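Local atomic coordinates of 70 kDa protein (Xanthomonas sp., PDB entry 4B2N), a protein that oxidatively cleaves natural rubber as an extracellular dioxygenase carrying two covalently bound c-type haems. Residues A[94-97]-A[98-101]; A[324-327]-A[328-332]; A[113-116]-A[117-121]; A[597-600]-A[601-605]. One frame throughout, in Å; residues are numbered along the deposited sequence.

Interaction 1: residues A[94-97]-A[98-101]; sequences SATR and GRVN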
loop_
_atom_site.group_PDB
_atom_site.type_symbol
_atom_site.label_atom_id
_atom_site.label_comp_id
_atom_site.label_asym_id
_atom_site.label_seq_id
_atom_site.Cartn_x
_atom_site.Cartn_y
_atom_site.Cartn_z
ATOM N N SER A 94 -21.924 -3.365 4.515
ATOM C CA SER A 94 -20.933 -2.922 3.515
ATOM C C SER A 94 -19.546 -3.538 3.785
ATOM O O SER A 94 -18.906 -4.101 2.883
ATOM C CB SER A 94 -20.891 -1.390 3.415
ATOM O OG SER A 94 -19.870 -1.010 2.485
ATOM N N ALA A 95 -19.106 -3.465 5.029
ATOM C CA ALA A 95 -17.796 -3.995 5.410
ATOM C C ALA A 95 -17.756 -5.528 5.211
ATOM O O ALA A 95 -16.729 -6.060 4.707
ATOM C CB ALA A 95 -17.456 -3.583 6.871
ATOM N N THR A 96 -18.897 -6.230 5.407
ATOM C CA THR A 96 -18.922 -7.660 5.152
ATOM C C THR A 96 -18.745 -7.891 3.671
ATOM O O THR A 96 -18.053 -8.842 3.280
ATOM C CB THR A 96 -20.237 -8.306 5.665
ATOM O OG1 THR A 96 -20.162 -8.280 7.095
ATOM C CG2 THR A 96 -20.339 -9.740 5.256
ATOM N N ARG A 97 -19.472 -7.119 2.833
ATOM C CA ARG A 97 -19.346 -7.294 1.380
ATOM C C ARG A 97 -17.921 -6.988 0.938
ATOM O O ARG A 97 -17.383 -7.669 0.056
ATOM C CB ARG A 97 -20.290 -6.403 0.577
ATOM C CG ARG A 97 -21.743 -6.740 0.822
ATOM C CD ARG A 97 -22.672 -5.983 -0.131
ATOM N NE ARG A 97 -22.662 -4.549 0.167
ATOM C CZ ARG A 97 -23.490 -3.889 0.952
ATOM N NH1 ARG A 97 -24.439 -4.510 1.640
ATOM N NH2 ARG A 97 -23.335 -2.579 1.061
ATOM N N GLY A 98 -17.333 -5.993 1.559
ATOM C CA GLY A 98 -15.926 -5.595 1.248
ATOM C C GLY A 98 -15.029 -6.857 1.454
ATOM O O GLY A 98 -14.142 -7.150 0.629
ATOM N N ARG A 99 -15.185 -7.517 2.587
ATOM C CA ARG A 99 -14.257 -8.560 2.946
ATOM C C ARG A 99 -14.468 -9.729 1.988
ATOM O O ARG A 99 -13.515 -10.303 1.487
ATOM C CB ARG A 99 -14.499 -9.047 4.373
ATOM C CG ARG A 99 -13.539 -10.202 4.720
ATOM C CD ARG A 99 -13.881 -10.847 6.036
ATOM N NE ARG A 99 -15.323 -11.150 6.163
ATOM C CZ ARG A 99 -15.994 -12.143 5.591
ATOM N NH1 ARG A 99 -15.447 -13.082 4.830
ATOM N NH2 ARG A 99 -17.261 -12.265 5.859
ATOM N N VAL A 100 -15.727 -10.045 1.707
ATOM C CA VAL A 100 -16.032 -11.124 0.718
ATOM C C VAL A 100 -15.419 -10.794 -0.658
ATOM O O VAL A 100 -14.814 -11.664 -1.318
ATOM C CB VAL A 100 -17.569 -11.277 0.609
ATOM C CG1 VAL A 100 -17.905 -12.272 -0.507
ATOM C CG2 VAL A 100 -18.170 -11.827 1.933
ATOM N N ASN A 101 -15.585 -9.529 -1.116
ATOM C CA ASN A 101 -14.856 -9.061 -2.344
ATOM C C ASN A 101 -13.360 -9.335 -2.308
ATOM O O ASN A 101 -12.830 -9.825 -3.295
ATOM C CB ASN A 101 -15.082 -7.578 -2.578
ATOM C CG ASN A 101 -16.516 -7.285 -2.994
ATOM O OD1 ASN A 101 -17.278 -8.200 -3.356
ATOM N ND2 ASN A 101 -16.906 -5.981 -2.939
#
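Helix 88-104 supplies this contact, about two turns in which T96 and R99 meet side by side and successive amides reach back four residues. With OG1 beside the backbone N (chi1 -71°), T96 leaves its methyl CG2 anti to that N, and this methyl lies 4.0 Å from R99 NH2, the two side chains pointing the same way. The R99 chain starts out extended and then bends at chi3, bringing the guanidinium back so that T96 O lies over one of its faces; its NH1 is engaged in a salt bridge with E103, one turn further on. V100 brings its CG2 branch to 3.3 Å from T96 O, the same oxygen that receives V100 N at 3.1 Å in a nearly straight bond. R97 O is held likewise by N101 N at 2.8 Å, and the N101 amide carbon CG comes within 3.2 Å of R97 O. The R97 chain folds back at chi3 until the face of its guanidinium lies over S94 CA. There R97 NE forms a salt bridge with D338 OD2, while S94 OG bonds to D338 OD1 and to N341, so one carboxylate of helix 333-345 ties down two residues a turn apart. G98, without a side chain, gives its N to S94 O at 2.8 Å. The side chain of N101 lies about 9 Å from a bound haem c. The arrangement is that of a regular alpha-helix with i to i+4 bonding, joined to a neighbouring helix by a shared aspartate.

Interaction 2: residues A[324-327]-A[328-332]; sequences RDAN and ARRGL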
loop_
_atom_site.group_PDB
_atom_site.type_symbol
_atom_site.label_atom_id
_atom_site.label_comp_id
_atom_site.label_asym_id
_atom_site.label_seq_id
_atom_site.Cartn_x
_atom_site.Cartn_y
_atom_site.Cartn_z
ATOM N N ARG A 324 -11.565 -6.203 -18.860
ATOM C CA ARG A 324 -12.846 -5.503 -18.607
ATOM C C ARG A 324 -13.081 -4.496 -19.689
ATOM O O ARG A 324 -12.114 -4.060 -20.277
ATOM C CB ARG A 324 -12.764 -4.699 -17.313
ATOM C CG ARG A 324 -12.558 -5.571 -16.102
ATOM C CD ARG A 324 -13.129 -4.940 -14.854
ATOM N NE ARG A 324 -13.359 -6.063 -13.945
ATOM C CZ ARG A 324 -12.448 -6.575 -13.156
ATOM N NH1 ARG A 324 -11.198 -6.029 -13.057
ATOM N NH2 ARG A 324 -12.797 -7.638 -12.438
ATOM N N ASP A 325 -14.339 -4.104 -19.958
ATOM C CA ASP A 325 -14.584 -2.950 -20.812
ATOM C C ASP A 325 -14.750 -1.669 -19.942
ATOM O O ASP A 325 -14.680 -1.753 -18.714
ATOM C CB ASP A 325 -15.735 -3.188 -21.814
ATOM C CG ASP A 325 -17.083 -3.240 -21.142
ATOM O OD1 ASP A 325 -17.213 -3.177 -19.885
ATOM O OD2 ASP A 325 -18.069 -3.316 -21.893
ATOM N N ALA A 326 -14.885 -0.492 -20.559
ATOM C CA ALA A 326 -14.941 0.774 -19.796
ATOM C C ALA A 326 -16.082 0.722 -18.785
ATOM O O ALA A 326 -15.912 1.091 -17.649
ATOM C CB ALA A 326 -15.125 1.979 -20.739
ATOM N N ASN A 327 -17.259 0.238 -19.198
ATOM C CA ASN A 327 -18.423 0.139 -18.303
ATOM C C ASN A 327 -18.130 -0.718 -17.066
ATOM O O ASN A 327 -18.426 -0.290 -15.962
ATOM C CB ASN A 327 -19.638 -0.367 -19.085
ATOM C CG ASN A 327 -20.931 -0.409 -18.273
ATOM O OD1 ASN A 327 -21.551 0.620 -18.001
ATOM N ND2 ASN A 327 -21.396 -1.623 -17.963
ATOM N N ALA A 328 -17.544 -1.891 -17.266
ATOM C CA ALA A 328 -17.210 -2.776 -16.179
ATOM C C ALA A 328 -16.177 -2.084 -15.297
ATOM O O ALA A 328 -16.262 -2.209 -14.066
ATOM C CB ALA A 328 -16.604 -4.104 -16.689
ATOM N N ARG A 329 -15.175 -1.429 -15.897
ATOM C CA ARG A 329 -14.106 -0.833 -15.027
ATOM C C ARG A 329 -14.742 0.210 -14.141
ATOM O O ARG A 329 -14.627 0.111 -12.941
ATOM C CB ARG A 329 -12.967 -0.207 -15.805
ATOM C CG ARG A 329 -12.143 -1.136 -16.658
ATOM C CD ARG A 329 -11.107 -0.407 -17.475
ATOM N NE ARG A 329 -10.260 -1.451 -18.035
ATOM C CZ ARG A 329 -10.229 -1.720 -19.343
ATOM N NH1 ARG A 329 -10.958 -1.033 -20.199
ATOM N NH2 ARG A 329 -9.501 -2.734 -19.791
ATOM N N ARG A 330 -15.416 1.198 -14.721
ATOM C CA ARG A 330 -16.110 2.235 -13.901
ATOM C C ARG A 330 -17.095 1.589 -12.902
ATOM O O ARG A 330 -17.280 2.062 -11.782
ATOM C CB ARG A 330 -16.907 3.206 -14.799
ATOM C CG ARG A 330 -16.006 4.100 -15.626
ATOM C CD ARG A 330 -16.757 5.251 -16.249
ATOM N NE ARG A 330 -17.995 4.857 -16.922
ATOM C CZ ARG A 330 -18.154 4.798 -18.241
ATOM N NH1 ARG A 330 -17.139 5.041 -19.045
ATOM N NH2 ARG A 330 -19.366 4.517 -18.763
ATOM N N GLY A 331 -17.736 0.509 -13.343
ATOM C CA GLY A 331 -18.804 -0.157 -12.547
ATOM C C GLY A 331 -18.303 -1.026 -11.385
ATOM O O GLY A 331 -19.111 -1.512 -10.615
ATOM N N LEU A 332 -16.977 -1.124 -11.199
ATOM C CA LEU A 332 -16.395 -1.675 -9.971
ATOM C C LEU A 332 -16.589 -0.765 -8.776
ATOM O O LEU A 332 -16.340 -1.189 -7.648
ATOM C CB LEU A 332 -14.865 -1.911 -10.073
ATOM C CG LEU A 332 -14.569 -3.003 -11.099
ATOM C CD1 LEU A 332 -13.090 -3.035 -11.447
ATOM C CD2 LEU A 332 -14.880 -4.377 -10.547
HETATM O O HOH W 1 -10.182 -3.699 -22.255
#
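R324 O, just ahead of helix 326-331, receives a bond from a water at 2.8 Å, and the same water accepts from R329 NH2 at 2.7 Å, bridging the carbonyl to the guanidinium. R329 NH2 also lies 3.0 Å from R324 O, but that oxygen sits over the guanidinium face, where the N-H directions are wrong for a direct bond; the water makes the link instead. With its chain extended from CG to NE, R329 runs back past R324, its CG 3.7 Å from R324 CB, and its nitrogens are taken up by the backbone oxygens of V319, L267 and N321. R324 also extends, in the other direction, and crosses L332 at about a right angle, so that L332 CD1 rests over one guanidinium face, offset toward the rim and 3.9 Å from R324 NH1. The rest of that guanidinium is bound by D179 and by the carbonyl oxygens of Q106, F107 and G318. D325 places CG between its backbone N and carbonyl carbon (chi1 70°), which brings OD1 to A328 N at 2.9 Å with an N-H...O angle of 163°. A carboxylate here would probably interact favourably with the positive end of the helix dipole. R330, bent at chi3, passes its CG 3.6 Å from A326 O and lays a guanidinium face over that oxygen; beyond, its NH1 bonds to T266 O and the group makes a cation-pi contact with Y462. The whole is an aspartate N-cap opening a short helix, with one arginine before the helix and two within it tying it to surrounding loops.

Interaction 3: residues A[113-116]-A[117-121]; sequences LATS and YHFIF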
loop_
_atom_site.group_PDB
_atom_site.type_symbol
_atom_site.label_atom_id
_atom_site.label_comp_id
_atom_site.label_asym_id
_atom_site.label_seq_id
_atom_site.Cartn_x
_atom_site.Cartn_y
_atom_site.Cartn_z
ATOM N N LEU A 113 -3.336 -19.608 -16.468
ATOM C CA LEU A 113 -4.371 -20.603 -16.387
ATOM C C LEU A 113 -4.194 -21.362 -15.088
ATOM O O LEU A 113 -3.049 -21.549 -14.574
ATOM C CB LEU A 113 -4.201 -21.615 -17.563
ATOM C CG LEU A 113 -4.257 -20.975 -18.948
ATOM C CD1 LEU A 113 -3.703 -22.036 -19.914
ATOM C CD2 LEU A 113 -5.675 -20.621 -19.380
ATOM N N ALA A 114 -5.309 -21.800 -14.528
ATOM C CA ALA A 114 -5.185 -22.648 -13.355
ATOM C C ALA A 114 -4.233 -23.876 -13.555
ATOM O O ALA A 114 -3.392 -24.203 -12.670
ATOM C CB ALA A 114 -6.566 -23.046 -12.901
ATOM N N THR A 115 -4.285 -24.501 -14.720
ATOM C CA THR A 115 -3.365 -25.639 -14.947
ATOM C C THR A 115 -1.903 -25.232 -15.024
ATOM O O THR A 115 -0.992 -25.958 -14.532
ATOM C CB THR A 115 -3.810 -26.491 -16.165
ATOM O OG1 THR A 115 -4.986 -27.196 -15.744
ATOM C CG2 THR A 115 -2.723 -27.531 -16.572
ATOM N N SER A 116 -1.641 -24.043 -15.542
ATOM C CA SER A 116 -0.296 -23.568 -15.543
ATOM C C SER A 116 0.215 -23.313 -14.123
ATOM O O SER A 116 1.414 -23.575 -13.826
ATOM C CB SER A 116 -0.218 -22.236 -16.264
ATOM O OG SER A 116 -0.487 -22.371 -17.659
ATOM N N TYR A 117 -0.660 -22.756 -13.277
ATOM C CA TYR A 117 -0.295 -22.558 -11.900
ATOM C C TYR A 117 -0.050 -23.920 -11.190
ATOM O O TYR A 117 0.936 -24.103 -10.509
ATOM C CB TYR A 117 -1.355 -21.735 -11.112
ATOM C CG TYR A 117 -1.114 -21.863 -9.648
ATOM C CD1 TYR A 117 -0.212 -20.998 -8.988
ATOM C CD2 TYR A 117 -1.752 -22.836 -8.898
ATOM C CE1 TYR A 117 0.047 -21.138 -7.640
ATOM C CE2 TYR A 117 -1.525 -22.985 -7.535
ATOM C CZ TYR A 117 -0.617 -22.097 -6.917
ATOM O OH TYR A 117 -0.375 -22.169 -5.595
ATOM N N HIS A 118 -0.896 -24.881 -11.466
ATOM C CA HIS A 118 -0.767 -26.208 -10.927
ATOM C C HIS A 118 0.588 -26.809 -11.234
ATOM O O HIS A 118 1.097 -27.627 -10.431
ATOM C CB HIS A 118 -1.862 -27.099 -11.508
ATOM C CG HIS A 118 -2.079 -28.371 -10.745
ATOM N ND1 HIS A 118 -2.381 -28.391 -9.402
ATOM C CD2 HIS A 118 -1.991 -29.695 -11.160
ATOM C CE1 HIS A 118 -2.525 -29.674 -9.002
ATOM N NE2 HIS A 118 -2.302 -30.475 -10.085
ATOM N N PHE A 119 1.149 -26.439 -12.386
ATOM C CA PHE A 119 2.458 -26.997 -12.854
ATOM C C PHE A 119 3.598 -26.003 -12.717
ATOM O O PHE A 119 4.653 -26.189 -13.291
ATOM C CB PHE A 119 2.354 -27.605 -14.295
ATOM C CG PHE A 119 1.602 -28.919 -14.311
ATOM C CD1 PHE A 119 2.249 -30.125 -14.007
ATOM C CD2 PHE A 119 0.241 -28.976 -14.550
ATOM C CE1 PHE A 119 1.555 -31.355 -13.987
ATOM C CE2 PHE A 119 -0.467 -30.201 -14.540
ATOM C CZ PHE A 119 0.183 -31.403 -14.254
ATOM N N ILE A 120 3.378 -24.875 -12.024
ATOM C CA ILE A 120 4.406 -23.829 -12.030
ATOM C C ILE A 120 5.722 -24.292 -11.394
ATOM O O ILE A 120 6.695 -23.622 -11.544
ATOM C CB ILE A 120 3.927 -22.543 -11.243
ATOM C CG1 ILE A 120 4.695 -21.280 -11.697
ATOM C CG2 ILE A 120 3.897 -22.795 -9.734
ATOM C CD1 ILE A 120 3.817 -20.071 -11.471
ATOM N N PHE A 121 5.768 -25.364 -10.625
ATOM C CA PHE A 121 7.090 -25.913 -10.189
ATOM C C PHE A 121 7.982 -26.145 -11.438
ATOM O O PHE A 121 9.201 -26.152 -11.313
ATOM C CB PHE A 121 6.953 -27.245 -9.397
ATOM C CG PHE A 121 6.195 -28.308 -10.113
ATOM C CD1 PHE A 121 6.867 -29.204 -10.965
ATOM C CD2 PHE A 121 4.791 -28.428 -9.934
ATOM C CE1 PHE A 121 6.147 -30.178 -11.613
ATOM C CE2 PHE A 121 4.066 -29.390 -10.609
ATOM C CZ PHE A 121 4.728 -30.251 -11.470
#
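At the C-terminal end of the short helix 114-118, T115 and the first residue beyond it, F119, lie side by side, pointing the same way. In T115, OG1 lies beside the backbone N (chi1 -72°), which leaves the methyl CG2 anti to it, and CG2 meets the ring of F119 at CD2, 3.9 Å away, and at CE2. The same ring turns its edge to T115 O, which lies in the ring plane 3.3 Å from CD2, an approach of C-H edge to carbonyl oxygen. F119 is also where the helix gives out: its backbone leaves helical angles, and its N divides between two acceptors, T115 O at 3.1 Å and S116 O at 3.2 Å, both weak bonds. Before this break the bonding is sound, with Y117 N on L113 O and H118 N on A114 O at 2.9 Å. H118 CB sits against T115 O at 3.3 Å, while its imidazole swings off to Y152 through ND1. Further out, R129 makes a cation-pi contact with F119 and also bonds to H118 O, so one guanidinium holds both the ring and the last helical carbonyl. Y117 packs edge-to-face on Y152 and against V137 of helix 133-141, and I120 touches both that helix and helix 218-226. A114 pairs through its backbone with G185, next to strand 186-189. At the start of the helix, A114 O lies near the plane of the Y117 ring, at its edge, with Y117 CB 3.6 Å from that oxygen.

Interaction 4: residues A[597-600]-A[601-605]; sequences YSMW and DNVAA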
loop_
_atom_site.group_PDB
_atom_site.type_symbol
_atom_site.label_atom_id
_atom_site.label_comp_id
_atom_site.label_asym_id
_atom_site.label_seq_id
_atom_site.Cartn_x
_atom_site.Cartn_y
_atom_site.Cartn_z
ATOM N N TYR A 597 14.344 -4.277 -14.337
ATOM C CA TYR A 597 13.154 -4.411 -15.170
ATOM C C TYR A 597 11.914 -3.662 -14.662
ATOM O O TYR A 597 11.602 -3.698 -13.473
ATOM C CB TYR A 597 12.801 -5.863 -15.367
ATOM C CG TYR A 597 11.751 -6.096 -16.428
ATOM C CD1 TYR A 597 12.064 -5.948 -17.803
ATOM C CD2 TYR A 597 10.432 -6.463 -16.071
ATOM C CE1 TYR A 597 11.138 -6.145 -18.777
ATOM C CE2 TYR A 597 9.485 -6.652 -17.050
ATOM C CZ TYR A 597 9.836 -6.497 -18.411
ATOM O OH TYR A 597 8.895 -6.742 -19.354
ATOM N N SER A 598 11.167 -3.060 -15.602
ATOM C CA SER A 598 9.896 -2.418 -15.282
ATOM C C SER A 598 8.881 -3.014 -16.204
ATOM O O SER A 598 8.895 -2.731 -17.420
ATOM C CB SER A 598 9.954 -0.958 -15.582
ATOM O OG SER A 598 8.649 -0.383 -15.457
ATOM N N MET A 599 7.978 -3.815 -15.645
ATOM C CA MET A 599 6.875 -4.357 -16.449
ATOM C C MET A 599 6.028 -3.193 -16.998
ATOM O O MET A 599 5.611 -3.217 -18.124
ATOM C CB MET A 599 6.079 -5.295 -15.590
ATOM C CG MET A 599 4.965 -5.948 -16.321
ATOM S SD MET A 599 5.538 -7.315 -17.301
ATOM C CE MET A 599 5.738 -8.483 -16.003
ATOM N N TRP A 600 5.722 -2.190 -16.160
ATOM C CA TRP A 600 4.873 -1.078 -16.621
ATOM C C TRP A 600 5.449 -0.386 -17.842
ATOM O O TRP A 600 4.701 -0.194 -18.828
ATOM C CB TRP A 600 4.659 0.004 -15.562
ATOM C CG TRP A 600 4.132 -0.471 -14.210
ATOM C CD1 TRP A 600 4.696 -0.185 -12.972
ATOM C CD2 TRP A 600 2.907 -1.216 -13.923
ATOM N NE1 TRP A 600 3.950 -0.738 -11.957
ATOM C CE2 TRP A 600 2.837 -1.358 -12.470
ATOM C CE3 TRP A 600 1.899 -1.785 -14.692
ATOM C CZ2 TRP A 600 1.823 -2.068 -11.849
ATOM C CZ3 TRP A 600 0.831 -2.421 -14.037
ATOM C CH2 TRP A 600 0.808 -2.602 -12.665
ATOM N N ASP A 601 6.761 -0.048 -17.788
ATOM C CA ASP A 601 7.450 0.548 -18.951
ATOM C C ASP A 601 7.297 -0.252 -20.233
ATOM O O ASP A 601 7.057 0.324 -21.293
ATOM C CB ASP A 601 8.923 0.781 -18.699
ATOM C CG ASP A 601 9.154 1.845 -17.636
ATOM O OD1 ASP A 601 8.232 2.605 -17.286
ATOM O OD2 ASP A 601 10.285 1.922 -17.166
ATOM N N ASN A 602 7.449 -1.561 -20.150
ATOM C CA ASN A 602 7.408 -2.381 -21.343
ATOM C C ASN A 602 6.011 -2.604 -21.803
ATOM O O ASN A 602 5.766 -2.682 -23.009
ATOM C CB ASN A 602 8.206 -3.695 -21.144
ATOM C CG ASN A 602 9.694 -3.374 -20.957
ATOM O OD1 ASN A 602 10.211 -3.262 -19.837
ATOM N ND2 ASN A 602 10.341 -3.080 -22.053
ATOM N N VAL A 603 5.074 -2.671 -20.859
ATOM C CA VAL A 603 3.632 -2.746 -21.248
ATOM C C VAL A 603 3.215 -1.504 -22.068
ATOM O O VAL A 603 2.567 -1.592 -23.117
ATOM C CB VAL A 603 2.753 -2.936 -19.966
ATOM C CG1 VAL A 603 1.259 -2.758 -20.291
ATOM C CG2 VAL A 603 2.980 -4.341 -19.429
ATOM N N ALA A 604 3.518 -0.347 -21.532
ATOM C CA ALA A 604 3.356 0.932 -22.240
ATOM C C ALA A 604 4.010 0.931 -23.625
ATOM O O ALA A 604 3.319 1.253 -24.612
ATOM C CB ALA A 604 3.931 2.055 -21.391
ATOM N N ALA A 605 5.290 0.529 -23.696
ATOM C CA ALA A 605 6.033 0.498 -24.980
ATOM C C ALA A 605 5.272 -0.385 -25.919
ATOM O O ALA A 605 4.955 -0.021 -27.068
ATOM C CB ALA A 605 7.428 -0.054 -24.758
#
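From S598 the backbone turns into helix 599-607, with V603 N donating to M599 O at 2.8 Å and A604 N to W600 O at 3.0 Å, the latter almost straight at 175°. S598 carries the polar side-chain contact: OG stands anti to its own backbone N (chi1 171°), which sets it beside D601 N, 3.0 Å away, with an N-H...O angle of 168°. D601 bends back over the serine, its CG 3.2 Å from S598 OG and its OD2 at 3.3 Å from S598 CB, although the angle rules out a bond between OG and OD2. This is a serine N-cap, the hydroxyl oxygen taking up an amide of the first turn, whose N-H groups have no helical carbonyl before them. N602 N reaches S598 O only weakly. The N602 side chain lies beside the ring of Y597, crossing it at a slant, with amide and ring planes practically parallel, and N602 CB lies 3.6 Å from Y597 OH; that hydroxyl is bonded to Q613 O, and the ring meets W242 edge-to-face. On another side of the helix M599, bent at chi2 and chi3, touches V603 CG2 with its CG at 4.0 Å. V603 and A604 face L261 and L257 of helix 253-261. W600 packs on L254 and L257 of the same helix, its NE1 bonded to D250 O and its indole about 7 Å from a bound haem c.

How the interactions relate
Along the chain the order is interaction 1, interaction 3, interaction 2 and interaction 4, each a local contact within or at an end of its own helix: 88-104, 114-118, 326-331 and 599-607. None touches another. Interactions 1 and 2 come nearest, about 7 Å between closest atoms and 19 Å between centres, with helix 333-345, which follows interaction 2 directly, packing on interaction 1. Interaction 4 lies about 23 Å from interaction 2 and 24 Å from interaction 3, centre to centre. Interactions 1, 2 and 4 each bring a side chain within 10 Å of a haem c, whereas interaction 3 belongs to a more peripheral part of the single chain.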